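Local coordinates for Lmo0741 protein (Listeria monocytogenes, PDB 4R1H) that probably binds DNA through a winged helix-turn-helix domain and regulates transcription, as members of the GntR family do, at residues 14-19 and 50-55; 19-24 and 57-62; 63-66 and 72-75; 96-101 and 106-111. All coordinates share one frame; numbering follows the deposited sequence. Where two conformers were deposited one is given.

Contact 1: residues 14-19 and 50-55; sequences KQIVHY and TTIQRA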
loop_
_atom_site.group_PDB
_atom_site.type_symbol
_atom_site.label_atom_id
_atom_site.label_comp_id
_atom_site.label_asym_id
_atom_site.label_seq_id
_atom_site.Cartn_x
_atom_site.Cartn_y
_atom_site.Cartn_z
ATOM N N LYS A 14 14.042 0.574 -7.383
ATOM C CA LYS A 14 12.874 -0.308 -7.447
ATOM C C LYS A 14 11.649 0.521 -7.868
ATOM O O LYS A 14 10.750 -0.003 -8.498
ATOM C CB LYS A 14 12.601 -0.957 -6.102
ATOM C CG LYS A 14 13.571 -2.075 -5.778
ATOM C CD LYS A 14 13.297 -3.333 -6.607
ATOM C CE LYS A 14 13.793 -4.576 -5.842
ATOM N NZ LYS A 14 13.913 -5.782 -6.720
ATOM N N GLN A 15 11.599 1.796 -7.480
ATOM C CA GLN A 15 10.525 2.660 -7.925
ATOM C C GLN A 15 10.560 2.953 -9.426
ATOM O O GLN A 15 9.494 3.073 -10.095
ATOM C CB GLN A 15 10.497 3.966 -7.157
ATOM C CG GLN A 15 10.191 3.713 -5.706
ATOM C CD GLN A 15 10.228 4.977 -4.894
ATOM O OE1 GLN A 15 9.327 5.804 -5.022
ATOM N NE2 GLN A 15 11.261 5.136 -4.034
ATOM N N ILE A 16 11.764 3.047 -9.951
ATOM C CA ILE A 16 11.960 3.219 -11.364
ATOM C C ILE A 16 11.571 1.934 -12.072
ATOM O O ILE A 16 10.975 1.995 -13.156
ATOM C CB ILE A 16 13.407 3.602 -11.749
ATOM C CG1 ILE A 16 13.914 4.869 -11.005
ATOM C CG2 ILE A 16 13.533 3.796 -13.269
ATOM C CD1 ILE A 16 13.441 6.202 -11.545
ATOM N N VAL A 17 11.960 0.775 -11.524
ATOM C CA VAL A 17 11.488 -0.467 -12.110
ATOM C C VAL A 17 9.948 -0.445 -12.204
ATOM O O VAL A 17 9.380 -0.810 -13.246
ATOM C CB VAL A 17 11.984 -1.661 -11.333
ATOM C CG1 VAL A 17 11.347 -2.936 -11.790
ATOM C CG2 VAL A 17 13.503 -1.759 -11.535
ATOM N N HIS A 18 9.292 0.002 -11.139
ATOM C CA HIS A 18 7.790 -0.018 -11.141
ATOM C C HIS A 18 7.215 0.946 -12.142
ATOM O O HIS A 18 6.242 0.596 -12.816
ATOM C CB HIS A 18 7.197 0.317 -9.764
ATOM C CG HIS A 18 5.714 0.149 -9.732
ATOM N ND1 HIS A 18 5.127 -1.095 -9.790
ATOM C CD2 HIS A 18 4.703 1.049 -9.669
ATOM C CE1 HIS A 18 3.807 -0.956 -9.741
ATOM N NE2 HIS A 18 3.532 0.334 -9.657
ATOM N N TYR A 19 7.816 2.117 -12.291
ATOM C CA TYR A 19 7.428 3.092 -13.274
ATOM C C TYR A 19 7.502 2.523 -14.682
ATOM O O TYR A 19 6.557 2.633 -15.439
ATOM C CB TYR A 19 8.328 4.316 -13.169
ATOM C CG TYR A 19 8.180 5.291 -14.298
ATOM C CD1 TYR A 19 7.220 6.319 -14.243
ATOM C CD2 TYR A 19 8.992 5.209 -15.429
ATOM C CE1 TYR A 19 7.086 7.205 -15.284
ATOM C CE2 TYR A 19 8.852 6.088 -16.488
ATOM C CZ TYR A 19 7.895 7.089 -16.405
ATOM O OH TYR A 19 7.786 7.980 -17.464
ATOM N N THR A 50 22.882 6.250 -12.444
ATOM C CA THR A 50 23.303 4.957 -11.917
ATOM C C THR A 50 22.095 4.234 -11.396
ATOM O O THR A 50 22.100 3.007 -11.256
ATOM C CB THR A 50 24.368 5.081 -10.760
ATOM O OG1 THR A 50 23.828 5.833 -9.679
ATOM C CG2 THR A 50 25.574 5.747 -11.209
ATOM N N THR A 51 21.031 4.964 -11.029
ATOM C CA THR A 51 19.824 4.364 -10.573
ATOM C C THR A 51 19.048 3.756 -11.757
ATOM O O THR A 51 18.405 2.693 -11.677
ATOM C CB THR A 51 18.924 5.333 -9.758
ATOM O OG1 THR A 51 18.198 6.204 -10.614
ATOM C CG2 THR A 51 19.740 6.152 -8.749
ATOM N N ILE A 52 19.100 4.444 -12.854
ATOM C CA ILE A 52 18.458 3.923 -14.063
ATOM C C ILE A 52 19.219 2.650 -14.528
ATOM O O ILE A 52 18.642 1.672 -14.937
ATOM C CB ILE A 52 18.531 4.916 -15.206
ATOM C CG1 ILE A 52 17.884 6.257 -14.822
ATOM C CG2 ILE A 52 17.906 4.307 -16.454
ATOM C CD1 ILE A 52 16.432 6.185 -14.563
ATOM N N GLN A 53 20.550 2.714 -14.498
ATOM C CA GLN A 53 21.354 1.583 -14.883
ATOM C C GLN A 53 20.946 0.414 -14.061
ATOM O O GLN A 53 20.841 -0.694 -14.605
ATOM C CB GLN A 53 22.853 1.826 -14.588
ATOM C CG GLN A 53 23.563 2.599 -15.642
ATOM C CD GLN A 53 24.987 2.957 -15.238
ATOM O OE1 GLN A 53 25.363 2.846 -14.095
ATOM N NE2 GLN A 53 25.763 3.425 -16.190
ATOM N N ARG A 54 20.730 0.614 -12.745
ATOM C CA ARG A 54 20.416 -0.538 -11.891
ATOM C C ARG A 54 19.026 -1.068 -12.248
ATOM O O ARG A 54 18.821 -2.316 -12.303
ATOM C CB ARG A 54 20.457 -0.277 -10.370
ATOM C CG ARG A 54 20.418 -1.615 -9.644
ATOM C CD ARG A 54 20.579 -1.583 -8.189
ATOM N NE ARG A 54 20.667 -2.938 -7.604
ATOM C CZ ARG A 54 21.089 -3.186 -6.345
ATOM N NH1 ARG A 54 21.407 -2.207 -5.474
ATOM N NH2 ARG A 54 21.172 -4.442 -5.916
ATOM N N ALA A 55 18.103 -0.147 -12.501
ATOM C CA ALA A 55 16.713 -0.533 -12.867
ATOM C C ALA A 55 16.704 -1.319 -14.215
ATOM O O ALA A 55 16.086 -2.391 -14.314
ATOM C CB ALA A 55 15.843 0.702 -13.009
#
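V17 and A55 sit where helix 12-25 and helix 49-61 pass closest: the axes of segments 14-19 and 50-55 approach to 8.7 Å and cross at -61°. This is the helical half of a winged helix-turn-helix domain of the GntR family: helix 49-61 follows helix 38-45 after a short turn and fits the place of the recognition helix, so that helix 12-25 packs behind it. The methyl group of A55 is where the side chains of helix 12-25 close in, and two of them meet over it. V17 approaches with one branch, CG2, which lies 3.7 Å from the CA atom of A55 and equally near its CB, so the valine rests on the backbone as much as on the methyl. I16, one residue earlier, brings its CG2 to the same methyl, 3.9 Å from A55 CB. That branch lies opposite the backbone N of I16 because CG1 takes the place beside it (chi1 -55°). The same CG2 also meets I52, which starts out away from helix 12-25, yet its CD1 returns to it; the two isoleucines cross at about a right angle. No hydrogen bond links the two segments, and all four touching residues are buried. L45 and V47 pack on I16, and A42 and V47 on I52, which brings the helix-turn-helix into the same apolar core. At the I16-I52 crossing, CD1 of I52 ends 4.0 Å from CG2 of I16.

Contact 2: residues 19-24 and 57-62; sequences YIHTEI and AELEET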
loop_
_atom_site.group_PDB
_atom_site.type_symbol
_atom_site.label_atom_id
_atom_site.label_comp_id
_atom_site.label_asym_id
_atom_site.label_seq_id
_atom_site.Cartn_x
_atom_site.Cartn_y
_atom_site.Cartn_z
ATOM N N TYR A 19 7.816 2.117 -12.291
ATOM C CA TYR A 19 7.428 3.092 -13.274
ATOM C C TYR A 19 7.502 2.523 -14.682
ATOM O O TYR A 19 6.557 2.633 -15.439
ATOM C CB TYR A 19 8.328 4.316 -13.169
ATOM C CG TYR A 19 8.180 5.291 -14.298
ATOM C CD1 TYR A 19 7.220 6.319 -14.243
ATOM C CD2 TYR A 19 8.992 5.209 -15.429
ATOM C CE1 TYR A 19 7.086 7.205 -15.284
ATOM C CE2 TYR A 19 8.852 6.088 -16.488
ATOM C CZ TYR A 19 7.895 7.089 -16.405
ATOM O OH TYR A 19 7.786 7.980 -17.464
ATOM N N ILE A 20 8.607 1.854 -15.003
ATOM C CA ILE A 20 8.770 1.200 -16.316
ATOM C C ILE A 20 7.762 0.083 -16.495
ATOM O O ILE A 20 7.162 -0.039 -17.562
ATOM C CB ILE A 20 10.206 0.682 -16.505
ATOM C CG1 ILE A 20 11.124 1.911 -16.597
ATOM C CG2 ILE A 20 10.302 -0.256 -17.687
ATOM C CD1 ILE A 20 12.570 1.646 -16.271
ATOM N N HIS A 21 7.586 -0.757 -15.461
ATOM C CA HIS A 21 6.621 -1.817 -15.510
ATOM C C HIS A 21 5.269 -1.230 -15.863
ATOM O O HIS A 21 4.498 -1.821 -16.665
ATOM C CB HIS A 21 6.466 -2.536 -14.165
ATOM C CG HIS A 21 7.564 -3.490 -13.848
ATOM N ND1 HIS A 21 7.700 -4.053 -12.599
ATOM C CD2 HIS A 21 8.547 -4.024 -14.616
ATOM C CE1 HIS A 21 8.712 -4.914 -12.604
ATOM N NE2 HIS A 21 9.255 -4.888 -13.815
ATOM N N THR A 22 4.903 -0.104 -15.219
ATOM C CA THR A 22 3.623 0.574 -15.530
ATOM C C THR A 22 3.456 0.969 -17.001
ATOM O O THR A 22 2.386 0.736 -17.636
ATOM C CB THR A 22 3.455 1.780 -14.546
ATOM O OG1 THR A 22 3.310 1.163 -13.227
ATOM C CG2 THR A 22 2.291 2.538 -14.832
ATOM N N GLU A 23 4.482 1.593 -17.555
ATOM C CA GLU A 23 4.508 1.946 -19.000
ATOM C C GLU A 23 4.384 0.732 -19.912
ATOM O O GLU A 23 3.702 0.815 -20.895
ATOM C CB GLU A 23 5.756 2.729 -19.370
ATOM C CG GLU A 23 5.893 4.027 -18.593
ATOM C CD GLU A 23 4.799 5.035 -18.919
ATOM O OE1 GLU A 23 5.047 5.900 -19.779
ATOM O OE2 GLU A 23 3.695 4.986 -18.326
ATOM N N ILE A 24 4.960 -0.377 -19.495
ATOM C CA ILE A 24 4.886 -1.640 -20.193
ATOM C C ILE A 24 3.489 -2.298 -20.147
ATOM O O ILE A 24 2.884 -2.570 -21.178
ATOM C CB ILE A 24 5.914 -2.625 -19.676
ATOM C CG1 ILE A 24 7.274 -2.097 -19.985
ATOM C CG2 ILE A 24 5.622 -4.005 -20.298
ATOM C CD1 ILE A 24 8.374 -2.832 -19.288
ATOM N N ALA A 57 19.255 -2.998 -15.447
ATOM C CA ALA A 57 19.803 -4.313 -15.135
ATOM C C ALA A 57 18.827 -5.310 -14.590
ATOM O O ALA A 57 18.793 -6.455 -15.031
ATOM C CB ALA A 57 20.998 -4.212 -14.174
ATOM N N GLU A 58 17.981 -4.883 -13.660
ATOM C CA GLU A 58 17.009 -5.739 -13.093
ATOM C C GLU A 58 15.978 -6.144 -14.172
ATOM O O GLU A 58 15.616 -7.319 -14.273
ATOM C CB GLU A 58 16.302 -5.085 -11.905
ATOM C CG GLU A 58 15.216 -5.990 -11.339
ATOM C CD GLU A 58 14.659 -5.527 -10.025
ATOM O OE1 GLU A 58 15.511 -5.310 -9.125
ATOM O OE2 GLU A 58 13.410 -5.490 -9.927
ATOM N N LEU A 59 15.597 -5.196 -14.983
ATOM C CA LEU A 59 14.654 -5.500 -16.096
ATOM C C LEU A 59 15.249 -6.512 -17.117
ATOM O O LEU A 59 14.530 -7.388 -17.719
ATOM C CB LEU A 59 14.257 -4.184 -16.740
ATOM C CG LEU A 59 13.323 -3.298 -15.937
ATOM C CD1 LEU A 59 13.279 -1.978 -16.598
ATOM C CD2 LEU A 59 11.935 -3.905 -15.794
ATOM N N GLU A 60 16.543 -6.411 -17.331
ATOM C CA GLU A 60 17.207 -7.350 -18.246
ATOM C C GLU A 60 17.316 -8.720 -17.606
ATOM O O GLU A 60 17.027 -9.777 -18.258
ATOM C CB GLU A 60 18.560 -6.763 -18.726
ATOM C CG GLU A 60 19.113 -7.444 -19.960
ATOM C CD GLU A 60 20.230 -6.651 -20.664
ATOM O OE1 GLU A 60 20.490 -5.479 -20.306
ATOM O OE2 GLU A 60 20.842 -7.239 -21.564
ATOM N N GLU A 61 17.670 -8.771 -16.328
ATOM C CA GLU A 61 17.782 -10.062 -15.615
ATOM C C GLU A 61 16.449 -10.800 -15.598
ATOM O O GLU A 61 16.438 -12.040 -15.649
ATOM C CB GLU A 61 18.279 -9.888 -14.156
ATOM C CG GLU A 61 18.478 -11.173 -13.343
ATOM C CD GLU A 61 19.854 -11.823 -13.521
ATOM O OE1 GLU A 61 20.790 -11.150 -14.009
ATOM O OE2 GLU A 61 20.016 -13.018 -13.150
ATOM N N THR A 62 15.335 -10.067 -15.530
ATOM C CA THR A 62 14.023 -10.688 -15.467
ATOM C C THR A 62 13.386 -10.895 -16.852
ATOM O O THR A 62 12.212 -11.276 -16.937
ATOM C CB THR A 62 13.094 -9.879 -14.526
ATOM O OG1 THR A 62 13.068 -8.502 -14.935
ATOM C CG2 THR A 62 13.640 -9.947 -13.108
HETATM O O HOH W 1 11.086 -7.083 -13.577
#
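L59 reaches from helix 49-61 toward helix 12-25 and divides its two methyl groups between I20 and H21, a simple example of a branched side chain serving two neighbours in a winged helix-turn-helix core. CD1 goes to I20, where it lies 3.6 Å from I20 CG2 and 3.7 Å from I20 CD1. The isoleucine thus receives one methyl between its short branch and the end of its long one, the two side chains crossing at a slant. CD2 goes to H21 instead, 3.5 Å from H21 NE2 and nearly as close to CD2 of the ring, approaching the imidazole obliquely. Here the side chains run past each other in opposite directions. With CG of H21 beside its own backbone N (chi1 -77°), the ring extends from helix 12-25 across to the end of the other helix.

There a water lies in the plane of the imidazole at its edge, 2.9 Å from H21 NE2, and donates to T62 OG1. The threonine hydroxyl in turn donates to E58 O, at 2.9 Å, while T62 N reaches that carbonyl from the opposite face. L85 and I89 of helix 79-103 also pack on H21, and L41 touches I20. No direct hydrogen bond joins the segments, so they meet through apolar packing on L59, and the polar link from H21 to T62, just past the end of helix 49-61, runs through the water.

Contact 3: residues 63-66 and 72-75; sequences EIIY and GKYL
Y66 and Y74 face each other as a hydrogen-bonded pair of an antiparallel beta hairpin, the wing of the winged helix-turn-helix. Y66 N donates to Y74 O at 3.0 Å, and Y74 N returns a bond to Y66 O at 2.9 Å. From CB, the Y66 side chain turns back over the neighbouring strand, since CG stands between the backbone N and the carbonyl carbon (chi1 63°). CG and CD2 then pass Y74 O, with CD2 at 3.5 Å. CE2 comes to Y74 CB and, less closely, to L75 O; CE1 also nears Y74 CB. CZ lies 3.5 Å from Y74 CB, and OH ends near CB and CG of Y74. The ring thus lays one face over the Y74 methylene, a CH-pi contact, while the two rings, their planes 22° apart, are slid so far that they barely overlap.

I65 and L75 form the adjoining non-hydrogen-bonded pair on the other face of the sheet. L75 CD1 also lies 3.4 Å from I64 O and packs on I64 CG2, and I24 touches both I64 and L75. One face of the hairpin thus belongs to the domain core; the backbone bonds fix the register, while on the tyrosine face the cross-strand contact is a CH-pi contact.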
loop_
_atom_site.group_PDB
_atom_site.type_symbol
_atom_site.label_atom_id
_atom_site.label_comp_id
_atom_site.label_asym_id
_atom_site.label_seq_id
_atom_site.Cartn_x
_atom_site.Cartn_y
_atom_site.Cartn_z
ATOM N N GLU A 63 14.180 -10.644 -17.902
ATOM C CA GLU A 63 13.805 -10.896 -19.304
ATOM C C GLU A 63 12.702 -9.980 -19.804
ATOM O O GLU A 63 12.005 -10.277 -20.804
ATOM C CB GLU A 63 13.470 -12.362 -19.493
ATOM C CG GLU A 63 14.684 -13.250 -19.098
ATOM C CD GLU A 63 14.493 -14.701 -19.476
ATOM O OE1 GLU A 63 13.343 -15.206 -19.493
ATOM O OE2 GLU A 63 15.492 -15.343 -19.754
ATOM N N ILE A 64 12.600 -8.809 -19.201
ATOM C CA ILE A 64 11.612 -7.812 -19.624
ATOM C C ILE A 64 12.178 -6.953 -20.749
ATOM O O ILE A 64 11.466 -6.555 -21.690
ATOM C CB ILE A 64 11.168 -6.897 -18.454
ATOM C CG1 ILE A 64 10.579 -7.726 -17.294
ATOM C CG2 ILE A 64 10.205 -5.831 -18.995
ATOM C CD1 ILE A 64 9.417 -8.612 -17.657
ATOM N N ILE A 65 13.479 -6.683 -20.684
ATOM C CA ILE A 65 14.158 -5.935 -21.726
ATOM C C ILE A 65 15.396 -6.669 -22.142
ATOM O O ILE A 65 15.863 -7.555 -21.423
ATOM C CB ILE A 65 14.497 -4.456 -21.353
ATOM C CG1 ILE A 65 15.613 -4.369 -20.344
ATOM C CG2 ILE A 65 13.259 -3.674 -20.810
ATOM C CD1 ILE A 65 15.953 -2.926 -19.990
ATOM N N TYR A 66 15.961 -6.244 -23.275
ATOM C CA TYR A 66 17.219 -6.805 -23.748
ATOM C C TYR A 66 18.002 -5.721 -24.471
ATOM O O TYR A 66 17.452 -4.706 -24.904
ATOM C CB TYR A 66 16.974 -8.009 -24.660
ATOM C CG TYR A 66 16.246 -7.732 -25.922
ATOM C CD1 TYR A 66 16.919 -7.491 -27.107
ATOM C CD2 TYR A 66 14.874 -7.694 -25.955
ATOM C CE1 TYR A 66 16.237 -7.239 -28.288
ATOM C CE2 TYR A 66 14.179 -7.423 -27.121
ATOM C CZ TYR A 66 14.886 -7.222 -28.292
ATOM O OH TYR A 66 14.198 -6.940 -29.400
ATOM N N GLY A 72 20.841 -0.109 -28.882
ATOM C CA GLY A 72 19.895 0.285 -27.839
ATOM C C GLY A 72 19.306 -0.835 -26.992
ATOM O O GLY A 72 19.799 -1.982 -26.973
ATOM N N LYS A 73 18.265 -0.468 -26.252
ATOM C CA LYS A 73 17.569 -1.372 -25.373
ATOM C C LYS A 73 16.113 -1.433 -25.807
ATOM O O LYS A 73 15.533 -0.434 -26.219
ATOM C CB LYS A 73 17.676 -0.946 -23.937
ATOM C CG LYS A 73 19.126 -1.033 -23.427
ATOM C CD LYS A 73 19.237 -0.844 -21.941
ATOM C CE LYS A 73 20.696 -0.659 -21.530
ATOM N NZ LYS A 73 21.343 -1.990 -21.407
ATOM N N TYR A 74 15.564 -2.631 -25.701
ATOM C CA TYR A 74 14.290 -2.949 -26.263
ATOM C C TYR A 74 13.426 -3.691 -25.293
ATOM O O TYR A 74 13.850 -4.604 -24.583
ATOM C CB TYR A 74 14.454 -3.850 -27.506
ATOM C CG TYR A 74 15.163 -3.119 -28.666
ATOM C CD1 TYR A 74 16.524 -3.013 -28.684
ATOM C CD2 TYR A 74 14.434 -2.539 -29.677
ATOM C CE1 TYR A 74 17.170 -2.300 -29.690
ATOM C CE2 TYR A 74 15.067 -1.836 -30.702
ATOM C CZ TYR A 74 16.435 -1.725 -30.680
ATOM O OH TYR A 74 17.093 -1.044 -31.676
ATOM N N LEU A 75 12.140 -3.437 -25.399
ATOM C CA LEU A 75 11.158 -4.227 -24.702
ATOM C C LEU A 75 10.975 -5.572 -25.323
ATOM O O LEU A 75 10.874 -5.691 -26.548
ATOM C CB LEU A 75 9.819 -3.461 -24.661
ATOM C CG LEU A 75 8.675 -4.191 -23.919
ATOM C CD1 LEU A 75 8.999 -4.403 -22.444
ATOM C CD2 LEU A 75 7.340 -3.435 -24.054
#

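Contact 4: residues 96-101 and 106-111; sequences NFISEM and INKEKI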
loop_
_atom_site.group_PDB
_atom_site.type_symbol
_atom_site.label_atom_id
_atom_site.label_comp_id
_atom_site.label_asym_id
_atom_site.label_seq_id
_atom_site.Cartn_x
_atom_site.Cartn_y
_atom_site.Cartn_z
ATOM N N ASN A 96 -2.143 -7.859 -1.017
ATOM C CA ASN A 96 -1.885 -6.894 0.035
ATOM C C ASN A 96 -3.185 -6.186 0.506
ATOM O O ASN A 96 -3.356 -5.976 1.717
ATOM C CB ASN A 96 -0.880 -5.875 -0.384
ATOM C CG ASN A 96 0.539 -6.473 -0.494
ATOM O OD1 ASN A 96 0.805 -7.590 -0.067
ATOM N ND2 ASN A 96 1.405 -5.719 -1.056
ATOM N N PHE A 97 -4.008 -5.797 -0.444
ATOM C CA PHE A 97 -5.284 -5.152 -0.168
ATOM C C PHE A 97 -6.205 -6.080 0.647
ATOM O O PHE A 97 -6.742 -5.671 1.679
ATOM C CB PHE A 97 -5.930 -4.742 -1.478
ATOM C CG PHE A 97 -7.336 -4.191 -1.357
ATOM C CD1 PHE A 97 -7.579 -3.051 -0.625
ATOM C CD2 PHE A 97 -8.386 -4.808 -1.973
ATOM C CE1 PHE A 97 -8.853 -2.560 -0.547
ATOM C CE2 PHE A 97 -9.702 -4.346 -1.865
ATOM C CZ PHE A 97 -9.931 -3.219 -1.108
ATOM N N ILE A 98 -6.434 -7.262 0.121
ATOM C CA ILE A 98 -7.238 -8.236 0.858
ATOM C C ILE A 98 -6.672 -8.451 2.274
ATOM O O ILE A 98 -7.467 -8.538 3.252
ATOM C CB ILE A 98 -7.394 -9.530 0.057
ATOM C CG1 ILE A 98 -8.254 -9.233 -1.181
ATOM C CG2 ILE A 98 -8.043 -10.603 0.958
ATOM C CD1 ILE A 98 -8.220 -10.382 -2.105
ATOM N N SER A 99 -5.356 -8.611 2.439
ATOM C CA SER A 99 -4.785 -8.791 3.765
ATOM C C SER A 99 -5.118 -7.629 4.713
ATOM O O SER A 99 -5.567 -7.824 5.869
ATOM C CB SER A 99 -3.286 -9.001 3.646
ATOM O OG SER A 99 -2.720 -9.041 4.918
ATOM N N GLU A 100 -4.917 -6.412 4.238
ATOM C CA GLU A 100 -5.142 -5.258 5.102
ATOM C C GLU A 100 -6.631 -5.130 5.468
ATOM O O GLU A 100 -6.949 -4.815 6.609
ATOM C CB GLU A 100 -4.671 -3.974 4.389
ATOM C CG GLU A 100 -3.177 -3.810 4.318
ATOM C CD GLU A 100 -2.426 -3.959 5.628
ATOM O OE1 GLU A 100 -2.810 -3.320 6.653
ATOM O OE2 GLU A 100 -1.416 -4.712 5.647
HETATM N N MSE A 101 -7.498 -5.349 4.523
HETATM C CA MSE A 101 -8.930 -5.301 4.796
HETATM C C MSE A 101 -9.371 -6.410 5.757
HETATM O O MSE A 101 -10.200 -6.178 6.644
HETATM C CB MSE A 101 -9.753 -5.306 3.541
HETATM C CG MSE A 101 -9.439 -4.128 2.617
HETATM SE SE MSE A 101 -10.394 -2.529 3.172
HETATM C CE MSE A 101 -12.048 -2.895 2.361
ATOM N N ILE A 106 -13.036 -7.208 7.891
ATOM C CA ILE A 106 -13.945 -7.022 6.774
ATOM C C ILE A 106 -13.906 -8.220 5.927
ATOM O O ILE A 106 -12.835 -8.549 5.367
ATOM C CB ILE A 106 -13.582 -5.685 5.970
ATOM C CG1 ILE A 106 -13.557 -4.465 6.911
ATOM C CG2 ILE A 106 -14.535 -5.520 4.789
ATOM C CD1 ILE A 106 -13.123 -3.184 6.212
ATOM N N ASN A 107 -15.040 -8.916 5.760
ATOM C CA ASN A 107 -15.098 -10.155 5.017
ATOM C C ASN A 107 -15.089 -9.977 3.525
ATOM O O ASN A 107 -15.148 -8.834 3.053
ATOM C CB ASN A 107 -16.257 -11.057 5.483
ATOM C CG ASN A 107 -17.630 -10.543 5.076
ATOM O OD1 ASN A 107 -17.756 -9.800 4.084
ATOM N ND2 ASN A 107 -18.699 -11.038 5.739
ATOM N N LYS A 108 -14.848 -11.050 2.794
ATOM C CA LYS A 108 -14.635 -10.915 1.339
ATOM C C LYS A 108 -15.812 -10.239 0.649
ATOM O O LYS A 108 -15.632 -9.438 -0.262
ATOM C CB LYS A 108 -14.370 -12.283 0.693
ATOM C CG LYS A 108 -14.150 -12.285 -0.802
ATOM C CD LYS A 108 -13.002 -11.346 -1.228
ATOM C CE LYS A 108 -11.635 -11.995 -1.268
ATOM N NZ LYS A 108 -11.624 -13.062 -2.201
ATOM N N GLU A 109 -17.040 -10.615 1.017
ATOM C CA GLU A 109 -18.173 -9.975 0.417
ATOM C C GLU A 109 -18.168 -8.494 0.626
ATOM O O GLU A 109 -18.530 -7.718 -0.301
ATOM C CB GLU A 109 -19.484 -10.631 0.889
ATOM C CG GLU A 109 -19.690 -11.968 0.220
ATOM C CD GLU A 109 -19.869 -11.872 -1.296
ATOM O OE1 GLU A 109 -19.160 -12.593 -2.063
ATOM O OE2 GLU A 109 -20.679 -11.029 -1.752
ATOM N N LYS A 110 -17.827 -8.055 1.816
ATOM C CA LYS A 110 -17.826 -6.621 2.080
ATOM C C LYS A 110 -16.643 -5.900 1.421
ATOM O O LYS A 110 -16.729 -4.726 1.097
ATOM C CB LYS A 110 -17.776 -6.383 3.569
ATOM C CG LYS A 110 -17.930 -4.928 3.904
ATOM C CD LYS A 110 -18.354 -4.726 5.343
ATOM C CE LYS A 110 -18.181 -3.294 5.679
ATOM N NZ LYS A 110 -19.141 -2.499 4.896
ATOM N N ILE A 111 -15.528 -6.608 1.238
ATOM C CA ILE A 111 -14.388 -6.072 0.447
ATOM C C ILE A 111 -14.821 -5.798 -0.993
ATOM O O ILE A 111 -14.563 -4.727 -1.560
ATOM C CB ILE A 111 -13.146 -7.006 0.470
ATOM C CG1 ILE A 111 -12.617 -7.140 1.874
ATOM C CG2 ILE A 111 -12.019 -6.438 -0.451
ATOM C CD1 ILE A 111 -11.548 -8.200 2.081
#
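I111 lies at the apolar centre, with F97 and M101 of the long helix 79-103 against different branches of it. Together they close a helical hairpin, two helices joined by a short turn, in which helix 108-117 folds back on the end of the long helix. CG2 of I111 meets the F97 ring obliquely, 3.4 Å from F97 CE2, the two side chains sliding past each other in opposite directions. CD1 of I111 turns instead to M101, a selenomethionine, and packs 3.7 Å from M101 CB. The bent M101 chain carries its selenium and CE on to I106, whose CD1 lies 4.0 Å from M101 CE. Five of the six touching residues are buried, and the second subunit helps to cover them: F97 of the second subunit stacks on F97 of this chain, and T94 of the second subunit packs against both F97 and M101.

Further out, I98 meets the aliphatic part of K108, with I98 CD1 3.9 Å from K108 CE. The lysine starts with CG opposite its backbone N (chi1 179°) and then bends at each later torsion, while its NZ bonds to V115 O and V118 O of the second subunit. The hairpin thus contributes to the dimer interface. At the polar edge, I106 N donates to M101 O at 3.3 Å, joining the two segments where the chain turns, from a donor tilted 29° off the carbonyl plane. Beyond it N107 is the N-cap of helix 108-117: its OD1 accepts from K110 N at 2.9 Å, almost in line with the side-chain C=O bond.

Contacts 1 and 2 share helices 12-25 and 49-61 and lie about 8 Å apart, centre to centre; their segments alternate along the chain, and the K14-E58 salt bridge joins them. Contact 3 follows, its centre about 8 Å from that of contact 2. There the carbonyl of L59 probably accepts from I64 and I65, so the wing starts directly on the helical core. These three form a single, probably DNA-binding, winged unit. Contact 4 comes last, about 29 Å from contact 2 between centres, at the far end of helix 79-103, where much of the contact with the second subunit lies; that subunit also touches H18 and T22. The long helix thus connects the winged domain with an end that probably serves dimerisation.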